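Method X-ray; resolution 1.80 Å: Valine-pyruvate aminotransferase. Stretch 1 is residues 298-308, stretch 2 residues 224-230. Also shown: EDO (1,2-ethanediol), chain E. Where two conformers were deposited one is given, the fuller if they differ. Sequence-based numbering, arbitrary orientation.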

ATOM      1  N   ASP A 298      15.170 -18.849 -11.859  1.00 35.10           N
ATOM      2  CA  ASP A 298      14.192 -19.726 -11.228  1.00 34.00           C
ATOM      3  C   ASP A 298      12.747 -19.285 -11.429  1.00 37.09           C
ATOM      4  O   ASP A 298      11.844 -20.103 -11.271  1.00 37.25           O
ATOM      5  CB  ASP A 298      14.425 -19.773  -9.720  1.00 35.89           C
ATOM      6  CG  ASP A 298      15.691 -20.498  -9.345  1.00 36.25           C
ATOM      7  OD1 ASP A 298      16.120 -21.377 -10.115  1.00 40.21           O
ATOM      8  OD2 ASP A 298      16.221 -20.193  -8.252  1.00 38.94           O
ATOM      9  N   LEU A 299      12.510 -18.021 -11.757  1.00 33.46           N
ATOM     10  CA  LEU A 299      11.128 -17.516 -11.755  1.00 35.49           C
ATOM     11  C   LEU A 299      10.244 -18.206 -12.806  1.00 35.36           C
ATOM     12  O   LEU A 299       9.175 -18.741 -12.489  1.00 34.50           O
ATOM     13  CB  LEU A 299      11.139 -15.988 -11.901  1.00 38.60           C
ATOM     14  CG  LEU A 299       9.797 -15.258 -11.858  1.00 37.87           C
ATOM     15  CD1 LEU A 299       9.062 -15.562 -10.552  1.00 37.41           C
ATOM     16  CD2 LEU A 299      10.026 -13.736 -12.084  1.00 38.10           C
ATOM     17  N   LEU A 300      10.699 -18.222 -14.053  1.00 37.07           N
ATOM     18  CA  LEU A 300       9.951 -18.900 -15.098  1.00 37.08           C
ATOM     19  C   LEU A 300       9.937 -20.418 -14.904  1.00 37.11           C
ATOM     20  O   LEU A 300       8.903 -21.068 -15.095  1.00 36.30           O
ATOM     21  CB  LEU A 300      10.515 -18.522 -16.495  1.00 39.31           C
ATOM     22  CG  LEU A 300      10.018 -17.186 -17.088  1.00 44.10           C
ATOM     23  CD1 LEU A 300      10.074 -16.052 -16.096  1.00 48.68           C
ATOM     24  CD2 LEU A 300      10.766 -16.802 -18.383  1.00 46.49           C
ATOM     25  N   ARG A 301      11.081 -21.001 -14.515  1.00 34.90           N
ATOM     26  CA  ARG A 301      11.172 -22.448 -14.317  1.00 35.20           C
ATOM     27  C   ARG A 301      10.158 -22.963 -13.289  1.00 32.12           C
ATOM     28  O   ARG A 301       9.487 -24.001 -13.480  1.00 33.11           O
ATOM     29  CB  ARG A 301      12.590 -22.812 -13.831  1.00 35.58           C
ATOM     30  CG  ARG A 301      12.806 -24.298 -13.527  1.00 37.67           C
ATOM     31  CD  ARG A 301      14.252 -24.608 -13.094  1.00 36.77           C
ATOM     32  NE  ARG A 301      14.602 -24.028 -11.800  1.00 37.39           N
ATOM     33  CZ  ARG A 301      14.284 -24.572 -10.623  1.00 41.86           C
ATOM     34  NH1 ARG A 301      13.596 -25.701 -10.552  1.00 41.26           N
ATOM     35  NH2 ARG A 301      14.652 -23.984  -9.496  1.00 42.90           N
ATOM     36  N   LEU A 302      10.076 -22.256 -12.180  1.00 33.34           N
ATOM     37  CA  LEU A 302       9.191 -22.681 -11.096  1.00 31.58           C
ATOM     38  C   LEU A 302       7.742 -22.527 -11.526  1.00 32.54           C
ATOM     39  O   LEU A 302       6.919 -23.407 -11.254  1.00 30.83           O
ATOM     40  CB  LEU A 302       9.482 -21.897  -9.831  1.00 32.77           C
ATOM     41  CG  LEU A 302      10.801 -22.238  -9.132  1.00 35.12           C
ATOM     42  CD1 LEU A 302      10.992 -21.253  -7.960  1.00 31.69           C
ATOM     43  CD2 LEU A 302      10.866 -23.719  -8.690  1.00 36.13           C
ATOM     44  N   SER A 303       7.439 -21.434 -12.223  1.00 30.72           N
ATOM     45  CA  SER A 303       6.082 -21.244 -12.734  1.00 31.80           C
ATOM     46  C   SER A 303       5.675 -22.381 -13.656  1.00 32.78           C
ATOM     47  O   SER A 303       4.587 -22.965 -13.535  1.00 32.63           O
ATOM     48  CB  SER A 303       5.993 -19.902 -13.476  1.00 33.16           C
ATOM     49  OG  SER A 303       6.223 -18.794 -12.585  1.00 32.14           O
ATOM     50  N   GLU A 304       6.540 -22.730 -14.607  0.70 33.84           N
ATOM     51  CA  GLU A 304       6.164 -23.749 -15.591  0.70 34.18           C
ATOM     52  C   GLU A 304       6.264 -25.188 -15.098  0.70 34.09           C
ATOM     53  O   GLU A 304       5.425 -26.019 -15.477  0.70 34.36           O
ATOM     54  CB  GLU A 304       6.990 -23.592 -16.898  0.70 36.52           C
ATOM     55  CG  GLU A 304       6.653 -24.585 -18.064  0.70 39.89           C
ATOM     56  CD  GLU A 304       5.269 -24.387 -18.781  0.70 44.00           C
ATOM     57  OE1 GLU A 304       4.752 -23.259 -18.860  0.70 53.09           O
ATOM     58  OE2 GLU A 304       4.699 -25.375 -19.297  0.70 41.17           O
ATOM     59  N   THR A 305       7.247 -25.493 -14.249  1.00 31.90           N
ATOM     60  CA  THR A 305       7.486 -26.895 -13.864  1.00 32.92           C
ATOM     61  C   THR A 305       7.016 -27.326 -12.488  1.00 33.96           C
ATOM     62  O   THR A 305       6.953 -28.518 -12.210  1.00 32.12           O
ATOM     63  CB  THR A 305       8.991 -27.198 -13.984  1.00 35.00           C
ATOM     64  OG1 THR A 305       9.706 -26.526 -12.960  1.00 34.58           O
ATOM     65  CG2 THR A 305       9.518 -26.747 -15.356  1.00 36.98           C
ATOM     66  N   VAL A 306       6.664 -26.380 -11.639  1.00 32.46           N
ATOM     67  CA  VAL A 306       6.222 -26.722 -10.285  1.00 31.05           C
ATOM     68  C   VAL A 306       4.806 -26.206 -10.023  1.00 30.91           C
ATOM     69  O   VAL A 306       3.900 -26.968  -9.672  1.00 30.75           O
ATOM     70  CB  VAL A 306       7.190 -26.158  -9.229  1.00 30.97           C
ATOM     71  CG1 VAL A 306       6.649 -26.394  -7.801  1.00 28.84           C
ATOM     72  CG2 VAL A 306       8.589 -26.771  -9.393  1.00 30.86           C
ATOM     73  N   ILE A 307       4.618 -24.911 -10.235  1.00 29.98           N
ATOM     74  CA  ILE A 307       3.330 -24.282  -9.983  1.00 30.17           C
ATOM     75  C   ILE A 307       2.230 -24.753 -10.941  1.00 30.03           C
ATOM     76  O   ILE A 307       1.216 -25.289 -10.490  1.00 31.00           O
ATOM     77  CB  ILE A 307       3.461 -22.747 -10.022  1.00 29.23           C
ATOM     78  CG1 ILE A 307       4.373 -22.262  -8.876  1.00 31.31           C
ATOM     79  CG2 ILE A 307       2.085 -22.082  -9.926  1.00 31.66           C
ATOM     80  CD1 ILE A 307       4.702 -20.778  -8.913  1.00 30.58           C
ATOM     81  N   LYS A 308       2.409 -24.557 -12.241  0.80 30.02           N
ATOM     82  CA  LYS A 308       1.355 -24.935 -13.171  0.80 30.95           C
ATOM     83  C   LYS A 308       0.903 -26.407 -13.012  0.80 30.44           C
ATOM     84  O   LYS A 308      -0.287 -26.676 -12.917  0.80 32.61           O
ATOM     85  CB  LYS A 308       1.797 -24.667 -14.617  0.80 31.88           C
ATOM     86  CG  LYS A 308       0.769 -25.097 -15.649  0.80 34.65           C
ATOM     87  CD  LYS A 308       1.222 -24.731 -17.048  0.80 37.40           C
ATOM     88  CE  LYS A 308       0.452 -25.509 -18.096  0.80 42.12           C
ATOM     89  NZ  LYS A 308       0.838 -25.120 -19.495  0.80 39.65           N
TER
HETATM   90  C1  EDO E 420      -1.946 -27.535 -20.357  1.00 42.31           C
HETATM   91  O1  EDO E 420      -1.389 -26.196 -20.563  1.00 37.15           O
HETATM   92  C2  EDO E 420      -1.958 -27.969 -18.880  1.00 42.87           C
HETATM   93  O2  EDO E 420      -0.854 -28.893 -18.646  1.00 43.04           O
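Stretch 2 224-230: VPFPGII

Stretch 2, an irregular strip with cis peptides before Pro225 and Pro227, runs along the helix of stretch 1 in the same sense: CA of Pro225 lies 6.0 Å from CA of Leu300, CA of Pro227 5.0 Å from CA of Ser303, and CA of Ile229 5.0 Å from CA of Lys308. No direct hydrogen bond joins the two; the contact is packing, with two bridging waters. At one end Phe226, chi1 p, points toward the helix and brings its CD2 within 3.6 Å of Leu299 CD2; Leu299 (t, p) reaches it obliquely to the ring. Leu300 starts sideways, but its m, p rotamer brings CD1 to 3.8 Å from Pro225 CB.

Small residues meet at the centre. Ser303 in m turns its hydroxyl back to its own helix, OG donating to Leu299 O at 3.0 Å. Its CA-to-CB bond points toward stretch 2, with Ser303 CB 3.2 Å from Pro227 O. Gly228 has positive phi, which favours glycine, and a CB there would lie a tight 3.2 Å from Ser303 CB.

Farther along, Ile307 (m, t) sets CG2 3.6 Å from Ile229 CG1. Lys308, all t, extends past the backbone, its CB 3.3 Å from Gly228 O and its CE 3.2 Å from Ile230 O. Water completes the polar edge: one molecule donates to Gly228 O and Glu304 OE1, another links Lys308 NZ to Ile230 O.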

ATOM      1  N   VAL A 224       1.246 -15.882 -17.684  1.00 36.23           N
ATOM      2  CA  VAL A 224       2.622 -16.063 -18.107  1.00 34.99           C
ATOM      3  C   VAL A 224       3.298 -14.714 -18.166  1.00 32.64           C
ATOM      4  O   VAL A 224       2.679 -13.757 -18.587  1.00 33.68           O
ATOM      5  CB  VAL A 224       2.586 -16.737 -19.519  1.00 39.28           C
ATOM      6  CG1 VAL A 224       3.797 -16.440 -20.318  1.00 40.95           C
ATOM      7  CG2 VAL A 224       2.306 -18.233 -19.367  1.00 38.32           C
ATOM      8  N   PRO A 225       4.603 -14.642 -17.868  1.00 31.78           N
ATOM      9  CA  PRO A 225       5.556 -15.676 -17.515  1.00 33.45           C
ATOM     10  C   PRO A 225       5.531 -16.155 -16.059  1.00 32.84           C
ATOM     11  O   PRO A 225       6.118 -17.184 -15.782  1.00 34.26           O
ATOM     12  CB  PRO A 225       6.914 -15.021 -17.846  1.00 35.19           C
ATOM     13  CG  PRO A 225       6.662 -13.591 -17.687  1.00 35.83           C
ATOM     14  CD  PRO A 225       5.267 -13.349 -18.095  1.00 31.91           C
ATOM     15  N   PHE A 226       4.882 -15.415 -15.157  1.00 31.94           N
ATOM     16  CA  PHE A 226       4.726 -15.840 -13.761  1.00 31.27           C
ATOM     17  C   PHE A 226       3.405 -15.295 -13.240  1.00 31.65           C
ATOM     18  O   PHE A 226       3.065 -14.160 -13.528  1.00 33.07           O
ATOM     19  CB  PHE A 226       5.893 -15.377 -12.879  1.00 33.19           C
ATOM     20  CG  PHE A 226       6.082 -13.898 -12.849  1.00 32.93           C
ATOM     21  CD1 PHE A 226       5.423 -13.123 -11.919  1.00 33.04           C
ATOM     22  CD2 PHE A 226       6.920 -13.284 -13.766  1.00 36.42           C
ATOM     23  CE1 PHE A 226       5.579 -11.744 -11.913  1.00 34.40           C
ATOM     24  CE2 PHE A 226       7.084 -11.932 -13.750  1.00 36.32           C
ATOM     25  CZ  PHE A 226       6.417 -11.168 -12.834  1.00 33.67           C
ATOM     26  N   PRO A 227       2.676 -16.071 -12.426  1.00 30.72           N
ATOM     27  CA  PRO A 227       2.996 -17.407 -11.906  1.00 31.89           C
ATOM     28  C   PRO A 227       2.697 -18.586 -12.814  1.00 32.39           C
ATOM     29  O   PRO A 227       3.005 -19.726 -12.461  1.00 34.44           O
ATOM     30  CB  PRO A 227       2.138 -17.470 -10.645  1.00 32.60           C
ATOM     31  CG  PRO A 227       0.905 -16.745 -11.053  1.00 35.21           C
ATOM     32  CD  PRO A 227       1.402 -15.575 -11.871  1.00 32.78           C
ATOM     33  N   GLY A 228       2.136 -18.341 -13.987  1.00 31.77           N
ATOM     34  CA  GLY A 228       1.925 -19.416 -14.952  1.00 33.55           C
ATOM     35  C   GLY A 228       0.812 -20.391 -14.633  1.00 33.01           C
ATOM     36  O   GLY A 228       0.836 -21.517 -15.088  1.00 34.30           O
ATOM     37  N   ILE A 229      -0.181 -19.940 -13.883  1.00 33.17           N
ATOM     38  CA  ILE A 229      -1.347 -20.777 -13.546  1.00 32.17           C
ATOM     39  C   ILE A 229      -2.373 -20.649 -14.684  1.00 30.98           C
ATOM     40  O   ILE A 229      -3.458 -20.028 -14.529  1.00 30.80           O
ATOM     41  CB  ILE A 229      -1.935 -20.409 -12.175  1.00 32.81           C
ATOM     42  CG1 ILE A 229      -0.857 -20.376 -11.068  1.00 31.04           C
ATOM     43  CG2 ILE A 229      -3.066 -21.451 -11.795  1.00 31.46           C
ATOM     44  CD1 ILE A 229      -1.246 -19.764  -9.760  1.00 32.83           C
ATOM     45  N   ILE A 230      -2.016 -21.242 -15.805  1.00 32.62           N
ATOM     46  CA  ILE A 230      -2.812 -21.228 -17.021  1.00 33.25           C
ATOM     47  C   ILE A 230      -2.707 -22.575 -17.676  1.00 33.68           C
ATOM     48  O   ILE A 230      -1.602 -23.133 -17.829  1.00 33.69           O
ATOM     49  CB  ILE A 230      -2.371 -20.050 -17.947  1.00 34.22           C
ATOM     50  CG1 ILE A 230      -3.272 -19.966 -19.172  1.00 35.00           C
ATOM     51  CG2 ILE A 230      -0.873 -20.205 -18.335  1.00 34.54           C
ATOM     52  CD1 ILE A 230      -3.106 -18.670 -19.959  1.00 34.06           C
TER
HETATM   53  O   HOH W   1       3.409 -21.690 -16.813  1.00 36.18           O
HETATM   54  O   HOH W   2      -0.999 -23.515 -20.510  1.00 42.35           O